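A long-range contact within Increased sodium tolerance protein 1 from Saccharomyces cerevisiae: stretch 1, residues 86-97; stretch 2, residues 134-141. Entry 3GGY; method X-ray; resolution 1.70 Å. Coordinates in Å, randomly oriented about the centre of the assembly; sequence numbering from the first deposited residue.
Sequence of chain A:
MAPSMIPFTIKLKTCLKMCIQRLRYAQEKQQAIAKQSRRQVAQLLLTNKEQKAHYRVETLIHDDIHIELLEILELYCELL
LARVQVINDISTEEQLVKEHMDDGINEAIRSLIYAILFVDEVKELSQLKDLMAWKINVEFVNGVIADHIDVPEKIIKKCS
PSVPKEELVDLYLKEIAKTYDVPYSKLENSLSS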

# COMPACT_ATOMS: atom_id res chain seq x y z
N VAL A 86 16.64 -15.81 9.98
CA VAL A 86 17.14 -16.32 8.71
C VAL A 86 17.74 -15.19 7.87
O VAL A 86 18.77 -15.38 7.21
CB VAL A 86 16.01 -16.99 7.90
CG1 VAL A 86 16.59 -17.66 6.67
CG2 VAL A 86 15.27 -18.00 8.76
N ILE A 87 17.11 -14.03 7.91
CA ILE A 87 17.58 -12.87 7.17
C ILE A 87 18.98 -12.49 7.64
O ILE A 87 19.78 -11.92 6.89
CB ILE A 87 16.64 -11.66 7.37
CG1 ILE A 87 15.25 -12.01 6.85
CG2 ILE A 87 17.20 -10.43 6.66
CD1 ILE A 87 14.20 -10.97 7.15
N ASN A 88 19.27 -12.81 8.89
CA ASN A 88 20.56 -12.49 9.47
C ASN A 88 21.69 -13.22 8.74
O ASN A 88 22.84 -12.81 8.80
CB ASN A 88 20.57 -12.86 10.96
CG ASN A 88 21.87 -12.50 11.64
OD1 ASN A 88 22.31 -11.35 11.59
ND2 ASN A 88 22.49 -13.48 12.28
N ASP A 89 21.35 -14.31 8.05
CA ASP A 89 22.34 -15.09 7.32
C ASP A 89 22.39 -14.75 5.83
O ASP A 89 22.92 -15.53 5.04
CB ASP A 89 22.07 -16.58 7.49
CG ASP A 89 22.13 -17.03 8.94
OD1 ASP A 89 23.07 -16.62 9.65
OD2 ASP A 89 21.23 -17.78 9.36
N ILE A 90 21.85 -13.59 5.46
CA ILE A 90 21.85 -13.16 4.06
C ILE A 90 22.81 -12.00 3.88
O ILE A 90 22.65 -10.94 4.49
CB ILE A 90 20.44 -12.72 3.62
CG1 ILE A 90 19.43 -13.84 3.91
CG2 ILE A 90 20.44 -12.40 2.13
CD1 ILE A 90 17.99 -13.44 3.65
N SER A 91 23.83 -12.19 3.04
CA SER A 91 24.82 -11.16 2.80
C SER A 91 24.92 -10.73 1.34
O SER A 91 25.56 -9.73 1.02
CB SER A 91 26.20 -11.63 3.29
OG SER A 91 26.59 -12.83 2.65
N THR A 92 24.30 -11.50 0.46
CA THR A 92 24.32 -11.19 -0.97
C THR A 92 22.96 -11.35 -1.62
O THR A 92 22.11 -12.11 -1.16
CB THR A 92 25.31 -12.08 -1.74
OG1 THR A 92 24.79 -13.42 -1.81
CG2 THR A 92 26.67 -12.10 -1.06
N GLU A 93 22.77 -10.62 -2.72
CA GLU A 93 21.53 -10.67 -3.47
C GLU A 93 21.30 -12.04 -4.10
O GLU A 93 20.17 -12.49 -4.24
CB GLU A 93 21.54 -9.58 -4.54
CG GLU A 93 20.29 -9.54 -5.39
CD GLU A 93 20.14 -8.25 -6.15
OE1 GLU A 93 21.08 -7.43 -6.17
OE2 GLU A 93 19.06 -8.05 -6.74
N GLU A 94 22.39 -12.72 -4.46
CA GLU A 94 22.28 -14.05 -5.05
C GLU A 94 21.59 -14.98 -4.06
O GLU A 94 20.70 -15.75 -4.43
CB GLU A 94 23.67 -14.59 -5.39
CG GLU A 94 23.69 -16.07 -5.80
CD GLU A 94 23.12 -16.33 -7.18
OE1 GLU A 94 21.96 -15.94 -7.44
OE2 GLU A 94 23.83 -16.92 -8.02
N GLN A 95 22.00 -14.91 -2.80
CA GLN A 95 21.41 -15.74 -1.77
C GLN A 95 19.93 -15.43 -1.62
O GLN A 95 19.09 -16.32 -1.57
CB GLN A 95 22.11 -15.51 -0.43
CG GLN A 95 23.58 -15.92 -0.41
CD GLN A 95 24.24 -15.61 0.92
OE1 GLN A 95 24.25 -14.47 1.37
NE2 GLN A 95 24.81 -16.63 1.55
N LEU A 96 19.61 -14.14 -1.56
CA LEU A 96 18.23 -13.70 -1.42
C LEU A 96 17.33 -14.24 -2.52
O LEU A 96 16.26 -14.77 -2.24
CB LEU A 96 18.19 -12.16 -1.42
CG LEU A 96 16.84 -11.49 -1.13
CD1 LEU A 96 16.40 -11.80 0.29
CD2 LEU A 96 16.99 -9.99 -1.32
N VAL A 97 17.78 -14.13 -3.77
CA VAL A 97 16.99 -14.57 -4.91
C VAL A 97 16.93 -16.08 -5.14
O VAL A 97 15.89 -16.60 -5.55
CB VAL A 97 17.48 -13.89 -6.20
CG1 VAL A 97 16.68 -14.38 -7.39
CG2 VAL A 97 17.35 -12.38 -6.07
N TRP A 134 23.05 -2.14 4.05
CA TRP A 134 24.22 -2.53 4.84
C TRP A 134 24.40 -4.05 4.84
O TRP A 134 25.51 -4.56 4.65
CB TRP A 134 24.08 -2.05 6.29
CG TRP A 134 25.19 -2.53 7.16
CD1 TRP A 134 26.44 -1.98 7.28
CD2 TRP A 134 25.19 -3.70 7.99
NE1 TRP A 134 27.22 -2.74 8.12
CE2 TRP A 134 26.47 -3.80 8.57
CE3 TRP A 134 24.23 -4.67 8.29
CZ2 TRP A 134 26.82 -4.84 9.44
CZ3 TRP A 134 24.57 -5.71 9.15
CH2 TRP A 134 25.86 -5.78 9.72
N LYS A 135 23.30 -4.76 5.06
CA LYS A 135 23.30 -6.22 5.13
C LYS A 135 23.70 -6.87 3.81
O LYS A 135 24.52 -7.79 3.79
CB LYS A 135 21.92 -6.72 5.56
CG LYS A 135 21.87 -8.20 5.88
CD LYS A 135 22.77 -8.53 7.06
CE LYS A 135 22.74 -10.01 7.38
NZ LYS A 135 23.61 -10.33 8.55
N ILE A 136 23.10 -6.42 2.72
CA ILE A 136 23.42 -6.95 1.41
C ILE A 136 24.33 -5.90 0.75
O ILE A 136 25.54 -5.94 0.96
CB ILE A 136 22.14 -7.19 0.58
CG1 ILE A 136 21.24 -8.19 1.33
CG2 ILE A 136 22.49 -7.75 -0.79
CD1 ILE A 136 19.98 -8.58 0.58
N ASN A 137 23.77 -4.97 -0.01
CA ASN A 137 24.58 -3.92 -0.62
C ASN A 137 23.72 -2.83 -1.25
O ASN A 137 22.51 -2.99 -1.40
CB ASN A 137 25.54 -4.51 -1.65
CG ASN A 137 24.84 -5.35 -2.69
OD1 ASN A 137 24.04 -4.84 -3.47
ND2 ASN A 137 25.13 -6.64 -2.69
N VAL A 138 24.35 -1.72 -1.60
CA VAL A 138 23.64 -0.60 -2.20
C VAL A 138 23.06 -0.97 -3.56
O VAL A 138 21.98 -0.48 -3.94
CB VAL A 138 24.55 0.64 -2.35
CG1 VAL A 138 23.83 1.72 -3.12
CG2 VAL A 138 24.96 1.16 -0.98
N GLU A 139 23.76 -1.82 -4.29
CA GLU A 139 23.30 -2.26 -5.61
C GLU A 139 21.92 -2.89 -5.50
O GLU A 139 21.05 -2.65 -6.33
CB GLU A 139 24.27 -3.27 -6.21
CG GLU A 139 25.61 -2.70 -6.66
CD GLU A 139 26.31 -1.88 -5.59
OE1 GLU A 139 26.61 -2.43 -4.49
OE2 GLU A 139 26.58 -0.69 -5.85
N PHE A 140 21.74 -3.71 -4.47
CA PHE A 140 20.47 -4.39 -4.25
C PHE A 140 19.33 -3.39 -4.08
O PHE A 140 18.32 -3.46 -4.79
CB PHE A 140 20.57 -5.28 -3.00
CG PHE A 140 19.24 -5.70 -2.45
CD1 PHE A 140 18.37 -6.48 -3.20
CD2 PHE A 140 18.85 -5.30 -1.17
CE1 PHE A 140 17.12 -6.85 -2.70
CE2 PHE A 140 17.60 -5.67 -0.66
CZ PHE A 140 16.74 -6.44 -1.42
N VAL A 141 19.49 -2.44 -3.17
CA VAL A 141 18.43 -1.45 -2.94
C VAL A 141 18.18 -0.55 -4.15
O VAL A 141 17.03 -0.20 -4.42
CB VAL A 141 18.71 -0.61 -1.67
CG1 VAL A 141 18.74 -1.51 -0.46
CG2 VAL A 141 20.02 0.13 -1.79
O HOH W 1 24.48 -9.67 10.98
O HOH W 2 26.58 -8.31 -1.09
O HOH W 3 17.80 -5.34 -6.88
O HOH W 4 23.51 -6.84 -5.26
O HOH W 5 24.89 -9.02 -3.69

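Each stretch breaks between two helices, and the two breaks lie against each other. In stretch 1 a helix gives way to a type I beta turn from I87 to I90, and a new helix starts at E93. In stretch 2, I136 is the first residue to leave helical phi/psi, and a second helix runs on from V138. The backbones come closest where S91 meets I136, with their CA atoms 4.6 Å apart. The CB of S91 points away from stretch 2, so its side chain does not lie between the main chains there. Here two reciprocal CA-H...O contacts form, S91 CA to K135 O and I136 CA to S91 O, both 3.5 Å. No hydrogen bond links the two backbones directly.

Both new helices are capped by side chains. N137 OD1 accepts from F140 N at 2.8 Å, and T92 OG1 accepts from Q95 N in a weak bond of 3.3 Å. Short polar side chains suit these positions, since they can turn back to meet an amide of the helix's first turn, which in F140 has otherwise just a weak bond from F140 N to N137 O. Q95 returns the favour: Q95 OE1 accepts from S91 N at 2.9 Å and from T92 N at 3.1 Å, bracing the loop from within.

K135 has the largest area covered by the other stretch. Its chain bends at chi2 (p) and is otherwise extended, carrying the amine to the turn, where K135 NZ donates to N88 O at 2.6 Å. A second, weak bond runs from K135 NZ to N88 OD1 at 3.5 Å, and water 1 bridges the same two atoms. A long chain ending in a donor fits well, because it can reach the carbonyl of N88 within the turn. K135 CE lies 3.0 Å from I90 O, a buried oxygen that has no hydrogen-bonding partner in the model.

The apolar part of the contact centres on I136. I136 CD1 approaches I90 CG2 at 4.1 Å and L96 CD2 at 3.8 Å, while I136 CG2 lies 3.5 Å from E93 N, so the branched side chain touches both the loop and the first turn of the helix. L96, whose CB points toward stretch 2, also brings L96 CD2 to 3.4 Å from F140 CE1, approaching the ring obliquely. Leucine and phenylalanine suit these buried sites, where they fill space without leaving polar groups unpaired.

E93 joins this apolar cluster to the solvent. Its extended side chain reaches stretch 2, with its CD at the edge of the F140 ring and E93 OE1 3.6 Å from F140 CA. The carboxylate makes its polar links to stretch 2 through water, and OE2 is also bonded elsewhere in the structure: water 3 donates to E93 OE2 and F140 O, and water 4 to E93 OE1 and N137 OD1. N137 extends the network, its ND2 donating to water 5, which also accepts from E93 N, and to water 2, which donates to S91 O. An amide side chain is apt here, offering both donor and acceptor. Altogether the two stretches bury 467 Å², summed over both sides.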